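Local atomic coordinates of RagB/SusD domain protein (Flavobacterium johnsoniae, PDB entry 5J90), a protein that binds chitin, probably as an outer-membrane SusD-like lipoprotein, and belongs to a locus that enables conversion of recalcitrant chitin. Residues 137-142 against 159-164; 96-101 against 121-126. All coordinates share one frame; numbering follows the deposited sequence.

Contact 1. Residues 137-142 against 159-164; sequences IIYSKF and TQMFAE
The ring of Tyr139 meets helix 154-177 by its edge: the amide carbon CD of Gln160 and the carboxylate oxygen OE1 of Glu164 both lie in the ring plane at its rim. Met161 comes in obliquely, its CG 3.8 Å from Tyr139 OH, and Lys123 makes a cation-pi contact with the ring. Tyrosine suits the place because its phenol reaches tip to tip with Glu164. Tyr139 OH donates to Glu164 OE1 over 2.6 Å, and OE1 receives it on its syn lone pair, the side of OE2, with ring and carboxylate planes 55° apart. OE2 itself forms a salt bridge with Lys123, so each carboxylate oxygen has a partner of its own. The first torsion of Tyr139 sets CG roughly anti to the backbone N and beside the carbonyl carbon (chi1 -152°), continuing from a CB that already points toward the helix.

SusD-like proteins belong to the TPR clan, and here the loop joining helices 113-134 and 154-177 turns back onto the second of them. A type I turn from Tyr139 to Phe142 bends this loop, closed by Phe142 N to Tyr139 O at 3.2 Å.

The Gln160 chain and the Tyr139 ring run past one another, pointing opposite ways, with the amide plane turned 76° from the ring. Gln160 OE1 rests 3.7 Å from Tyr139 CD2 and 3.5 Å from Ser140 CB. The long, uncharged side chain can lie at the ring's edge while NE2 bonds to Asp152 OD2. Asp152 also holds Ser140 through OD1 to OG.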
loop_
_atom_site.group_PDB
_atom_site.type_symbol
_atom_site.label_atom_id
_atom_site.label_comp_id
_atom_site.label_asym_id
_atom_site.label_seq_id
_atom_site.Cartn_x
_atom_site.Cartn_y
_atom_site.Cartn_z
ATOM N N ILE A 137 -13.675 6.371 -5.648
ATOM C CA ILE A 137 -14.538 7.245 -6.458
ATOM C C ILE A 137 -15.994 6.890 -6.209
ATOM O O ILE A 137 -16.300 5.856 -5.615
ATOM C CB ILE A 137 -14.238 7.125 -7.981
ATOM C CG1 ILE A 137 -14.545 5.710 -8.488
ATOM C CG2 ILE A 137 -12.804 7.548 -8.289
ATOM C CD1 ILE A 137 -14.611 5.609 -10.019
ATOM N N ILE A 138 -16.901 7.751 -6.665
ATOM C CA ILE A 138 -18.313 7.406 -6.681
ATOM C C ILE A 138 -18.568 6.394 -7.800
ATOM O O ILE A 138 -18.186 6.611 -8.954
ATOM C CB ILE A 138 -19.195 8.653 -6.862
ATOM C CG1 ILE A 138 -19.056 9.560 -5.640
ATOM C CG2 ILE A 138 -20.649 8.238 -7.066
ATOM C CD1 ILE A 138 -19.717 10.933 -5.798
ATOM N N TYR A 139 -19.180 5.267 -7.462
ATOM C CA TYR A 139 -19.452 4.260 -8.483
ATOM C C TYR A 139 -20.797 3.593 -8.191
ATOM O O TYR A 139 -21.792 3.935 -8.828
ATOM C CB TYR A 139 -18.270 3.275 -8.631
ATOM C CG TYR A 139 -18.151 2.662 -10.015
ATOM C CD1 TYR A 139 -17.793 3.440 -11.110
ATOM C CD2 TYR A 139 -18.382 1.304 -10.221
ATOM C CE1 TYR A 139 -17.690 2.888 -12.379
ATOM C CE2 TYR A 139 -18.277 0.741 -11.498
ATOM C CZ TYR A 139 -17.928 1.543 -12.563
ATOM O OH TYR A 139 -17.813 1.017 -13.833
ATOM N N SER A 140 -20.856 2.712 -7.199
ATOM C CA SER A 140 -22.106 2.009 -6.896
ATOM C C SER A 140 -23.249 2.947 -6.487
ATOM O O SER A 140 -24.418 2.649 -6.750
ATOM C CB SER A 140 -21.900 0.922 -5.822
ATOM O OG SER A 140 -21.661 1.471 -4.531
ATOM N N LYS A 141 -22.920 4.070 -5.856
ATOM C CA LYS A 141 -23.941 4.959 -5.316
ATOM C C LYS A 141 -24.273 6.124 -6.243
ATOM O O LYS A 141 -25.002 7.034 -5.857
ATOM C CB LYS A 141 -23.509 5.503 -3.943
ATOM C CG LYS A 141 -23.256 4.439 -2.887
ATOM C CD LYS A 141 -24.472 3.555 -2.681
ATOM C CE LYS A 141 -24.210 2.502 -1.617
ATOM N NZ LYS A 141 -23.029 1.659 -1.962
ATOM N N PHE A 142 -23.743 6.114 -7.465
ATOM C CA PHE A 142 -24.034 7.201 -8.391
ATOM C C PHE A 142 -25.539 7.367 -8.586
ATOM O O PHE A 142 -26.262 6.380 -8.715
ATOM C CB PHE A 142 -23.366 6.986 -9.755
ATOM C CG PHE A 142 -23.598 8.127 -10.706
ATOM C CD1 PHE A 142 -22.811 9.260 -10.657
ATOM C CD2 PHE A 142 -24.638 8.079 -11.629
ATOM C CE1 PHE A 142 -23.031 10.321 -11.515
ATOM C CE2 PHE A 142 -24.872 9.141 -12.491
ATOM C CZ PHE A 142 -24.067 10.263 -12.440
ATOM N N THR A 159 -13.414 -4.710 -8.613
ATOM C CA THR A 159 -14.278 -5.890 -8.641
ATOM C C THR A 159 -15.532 -5.637 -9.473
ATOM O O THR A 159 -15.921 -6.467 -10.304
ATOM C CB THR A 159 -14.638 -6.321 -7.211
ATOM O OG1 THR A 159 -13.459 -6.841 -6.591
ATOM C CG2 THR A 159 -15.715 -7.399 -7.192
ATOM N N GLN A 160 -16.156 -4.480 -9.272
ATOM C CA GLN A 160 -17.342 -4.141 -10.059
ATOM C C GLN A 160 -17.061 -4.026 -11.560
ATOM O O GLN A 160 -17.850 -4.499 -12.382
ATOM C CB GLN A 160 -17.975 -2.854 -9.540
ATOM C CG GLN A 160 -18.555 -2.945 -8.157
ATOM C CD GLN A 160 -19.029 -1.598 -7.668
ATOM O OE1 GLN A 160 -20.099 -1.130 -8.073
ATOM N NE2 GLN A 160 -18.224 -0.947 -6.813
ATOM N N MET A 161 -15.939 -3.406 -11.925
ATOM C CA MET A 161 -15.585 -3.260 -13.332
ATOM C C MET A 161 -15.370 -4.618 -13.997
ATOM O O MET A 161 -15.831 -4.840 -15.118
ATOM C CB MET A 161 -14.371 -2.343 -13.506
ATOM C CG MET A 161 -14.654 -0.890 -13.121
ATOM S SD MET A 161 -13.320 0.250 -13.515
ATOM C CE MET A 161 -11.918 -0.414 -12.606
ATOM N N PHE A 162 -14.692 -5.539 -13.321
ATOM C CA PHE A 162 -14.516 -6.877 -13.889
ATOM C C PHE A 162 -15.868 -7.557 -14.095
ATOM O O PHE A 162 -16.061 -8.256 -15.094
ATOM C CB PHE A 162 -13.641 -7.747 -12.975
ATOM C CG PHE A 162 -12.170 -7.379 -12.972
ATOM C CD1 PHE A 162 -11.441 -7.285 -14.155
ATOM C CD2 PHE A 162 -11.504 -7.180 -11.770
ATOM C CE1 PHE A 162 -10.082 -6.975 -14.145
ATOM C CE2 PHE A 162 -10.151 -6.863 -11.748
ATOM C CZ PHE A 162 -9.433 -6.761 -12.943
ATOM N N ALA A 163 -16.802 -7.358 -13.159
ATOM C CA ALA A 163 -18.133 -7.976 -13.266
ATOM C C ALA A 163 -18.958 -7.340 -14.382
ATOM O O ALA A 163 -19.716 -8.026 -15.068
ATOM C CB ALA A 163 -18.888 -7.882 -11.930
ATOM N N GLU A 164 -18.816 -6.031 -14.554
ATOM C CA GLU A 164 -19.477 -5.337 -15.656
ATOM C C GLU A 164 -18.960 -5.836 -17.001
ATOM O O GLU A 164 -19.740 -6.063 -17.930
ATOM C CB GLU A 164 -19.302 -3.831 -15.509
ATOM C CG GLU A 164 -20.156 -3.276 -14.377
ATOM C CD GLU A 164 -19.814 -1.845 -13.996
ATOM O OE1 GLU A 164 -18.687 -1.383 -14.304
ATOM O OE2 GLU A 164 -20.680 -1.180 -13.376
#

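Contact 2. Residues 96-101 against 121-126; sequences NVMFNA and ILKVEG
From CB to CD, Lys123 lies against Ala101. Its CB is 3.8 Å from Ala101 CB, CG closes to 3.7 Å of that same methyl, and CD follows at much the same distance. The first torsion puts CG anti to the backbone N (chi1 -178°), and the chain runs on extended. Farther out, Lys123 CE reaches Met98, 3.8 Å from SD and 3.7 Å from CE of that methionine, the two side chains crossing obliquely. At the tip, the NZ ammonium finds its counter-charge in Glu164 OE2 and its aromatic neighbour in Tyr139. Lysine fits because its four methylenes can be packed against apolar neighbours while its charge is carried to the acid on helix 154-177.

Helices 83-108 and 113-134 form an antiparallel helical hairpin, as expected of the TPR clan, with segment axes 9.4 Å apart at 153°. Small residues allow this approach: beside the Ala101 methyl, Gly126 offers its CA to Val97 CG1 at 4.1 Å, where any CB would clash with the valine. An alanine in place of Lys123 would keep the CB contact with Ala101 but would probably open a gap beside Met98 and leave Glu164 OE2 without its charged mate.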
loop_
_atom_site.group_PDB
_atom_site.type_symbol
_atom_site.label_atom_id
_atom_site.label_comp_id
_atom_site.label_asym_id
_atom_site.label_seq_id
_atom_site.Cartn_x
_atom_site.Cartn_y
_atom_site.Cartn_z
ATOM N N ASN A 96 -20.512 13.506 -18.167
ATOM C CA ASN A 96 -20.645 12.998 -19.533
ATOM C C ASN A 96 -20.470 11.507 -19.694
ATOM O O ASN A 96 -21.171 10.885 -20.483
ATOM C CB ASN A 96 -19.681 13.725 -20.458
ATOM C CG ASN A 96 -20.029 15.176 -20.602
ATOM O OD1 ASN A 96 -21.081 15.514 -21.143
ATOM N ND2 ASN A 96 -19.169 16.046 -20.097
ATOM N N VAL A 97 -19.521 10.923 -18.977
ATOM C CA VAL A 97 -19.361 9.481 -19.052
ATOM C C VAL A 97 -20.276 8.772 -18.057
ATOM O O VAL A 97 -21.129 7.970 -18.445
ATOM C CB VAL A 97 -17.892 9.058 -18.846
ATOM C CG1 VAL A 97 -17.779 7.545 -18.833
ATOM C CG2 VAL A 97 -17.026 9.657 -19.946
ATOM N N MET A 98 -20.115 9.071 -16.769
ATOM C CA MET A 98 -20.862 8.338 -15.757
ATOM C C MET A 98 -22.367 8.561 -15.857
ATOM O O MET A 98 -23.138 7.608 -15.773
ATOM C CB MET A 98 -20.356 8.651 -14.342
ATOM C CG MET A 98 -20.906 7.714 -13.285
ATOM S SD MET A 98 -20.264 6.031 -13.489
ATOM C CE MET A 98 -20.990 5.262 -12.038
ATOM N N PHE A 99 -22.785 9.812 -16.031
ATOM C CA PHE A 99 -24.221 10.053 -16.073
ATOM C C PHE A 99 -24.887 9.294 -17.212
ATOM O O PHE A 99 -25.956 8.708 -17.041
ATOM C CB PHE A 99 -24.592 11.530 -16.176
ATOM C CG PHE A 99 -26.053 11.727 -16.427
ATOM C CD1 PHE A 99 -26.962 11.606 -15.390
ATOM C CD2 PHE A 99 -26.528 11.951 -17.710
ATOM C CE1 PHE A 99 -28.317 11.740 -15.619
ATOM C CE2 PHE A 99 -27.888 12.090 -17.943
ATOM C CZ PHE A 99 -28.779 11.978 -16.899
ATOM N N ASN A 100 -24.259 9.302 -18.380
ATOM C CA ASN A 100 -24.855 8.609 -19.504
ATOM C C ASN A 100 -24.815 7.092 -19.382
ATOM O O ASN A 100 -25.724 6.410 -19.835
ATOM C CB ASN A 100 -24.293 9.121 -20.827
ATOM C CG ASN A 100 -24.776 10.516 -21.128
ATOM O OD1 ASN A 100 -25.965 10.724 -21.365
ATOM N ND2 ASN A 100 -23.874 11.478 -21.096
ATOM N N ALA A 101 -23.785 6.557 -18.731
ATOM C CA ALA A 101 -23.775 5.131 -18.441
ATOM C C ALA A 101 -24.981 4.773 -17.577
ATOM O O ALA A 101 -25.668 3.784 -17.821
ATOM C CB ALA A 101 -22.469 4.724 -17.736
ATOM N N ILE A 121 -19.170 -1.389 -21.360
ATOM C CA ILE A 121 -17.801 -1.372 -21.860
ATOM C C ILE A 121 -17.262 0.058 -21.908
ATOM O O ILE A 121 -16.146 0.333 -21.454
ATOM C CB ILE A 121 -17.693 -2.055 -23.240
ATOM C CG1 ILE A 121 -18.164 -3.507 -23.135
ATOM C CG2 ILE A 121 -16.264 -1.984 -23.763
ATOM C CD1 ILE A 121 -18.303 -4.210 -24.500
ATOM N N LEU A 122 -18.056 0.977 -22.446
ATOM C CA LEU A 122 -17.661 2.383 -22.475
ATOM C C LEU A 122 -17.513 2.966 -21.071
ATOM O O LEU A 122 -16.615 3.772 -20.817
ATOM C CB LEU A 122 -18.676 3.201 -23.274
ATOM C CG LEU A 122 -18.428 3.228 -24.770
ATOM C CD1 LEU A 122 -19.621 3.869 -25.464
ATOM C CD2 LEU A 122 -17.145 3.993 -25.064
ATOM N N LYS A 123 -18.407 2.560 -20.172
ATOM C CA LYS A 123 -18.361 2.993 -18.782
ATOM C C LYS A 123 -17.024 2.610 -18.146
ATOM O O LYS A 123 -16.361 3.455 -17.528
ATOM C CB LYS A 123 -19.507 2.360 -17.996
ATOM C CG LYS A 123 -19.592 2.774 -16.534
ATOM C CD LYS A 123 -20.604 1.887 -15.817
ATOM C CE LYS A 123 -20.863 2.347 -14.381
ATOM N NZ LYS A 123 -21.738 1.384 -13.669
ATOM N N VAL A 124 -16.627 1.350 -18.302
ATOM C CA VAL A 124 -15.376 0.897 -17.708
ATOM C C VAL A 124 -14.187 1.605 -18.378
ATOM O O VAL A 124 -13.237 2.012 -17.701
ATOM C CB VAL A 124 -15.257 -0.631 -17.771
ATOM C CG1 VAL A 124 -13.880 -1.080 -17.274
ATOM C CG2 VAL A 124 -16.366 -1.275 -16.940
ATOM N N GLU A 125 -14.249 1.794 -19.692
ATOM C CA GLU A 125 -13.178 2.511 -20.381
ATOM C C GLU A 125 -12.990 3.920 -19.825
ATOM O O GLU A 125 -11.863 4.359 -19.593
ATOM C CB GLU A 125 -13.437 2.554 -21.890
ATOM C CG GLU A 125 -12.574 3.561 -22.656
ATOM C CD GLU A 125 -11.064 3.359 -22.513
ATOM O OE1 GLU A 125 -10.603 2.282 -22.053
ATOM O OE2 GLU A 125 -10.328 4.313 -22.871
ATOM N N GLY A 126 -14.084 4.638 -19.588
ATOM C CA GLY A 126 -13.956 5.978 -19.042
ATOM C C GLY A 126 -13.666 6.002 -17.551
ATOM O O GLY A 126 -12.840 6.797 -17.073
#

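In the fold
Contact 2 is a buried helix-to-helix interface, apolar across its two segments and without a hydrogen bond between them. Contact 1, slightly farther from the chain's centre, is only partly buried, and in it a tyrosine from the loop meets polar side chains of a helix. They hold different elements: 96-101 with 121-126 pairs helices 83-108 and 113-134, whereas 137-142 with 159-164 lays the following loop on helix 154-177. Their centres are about 11 Å apart, and Lys123 and Glu164 join the two. Methyl groups also lie against oxygens there: Val124 CG2 is 3.5 Å from Glu164 OE1, and Met98 CE is 3.6 Å from Tyr139 O.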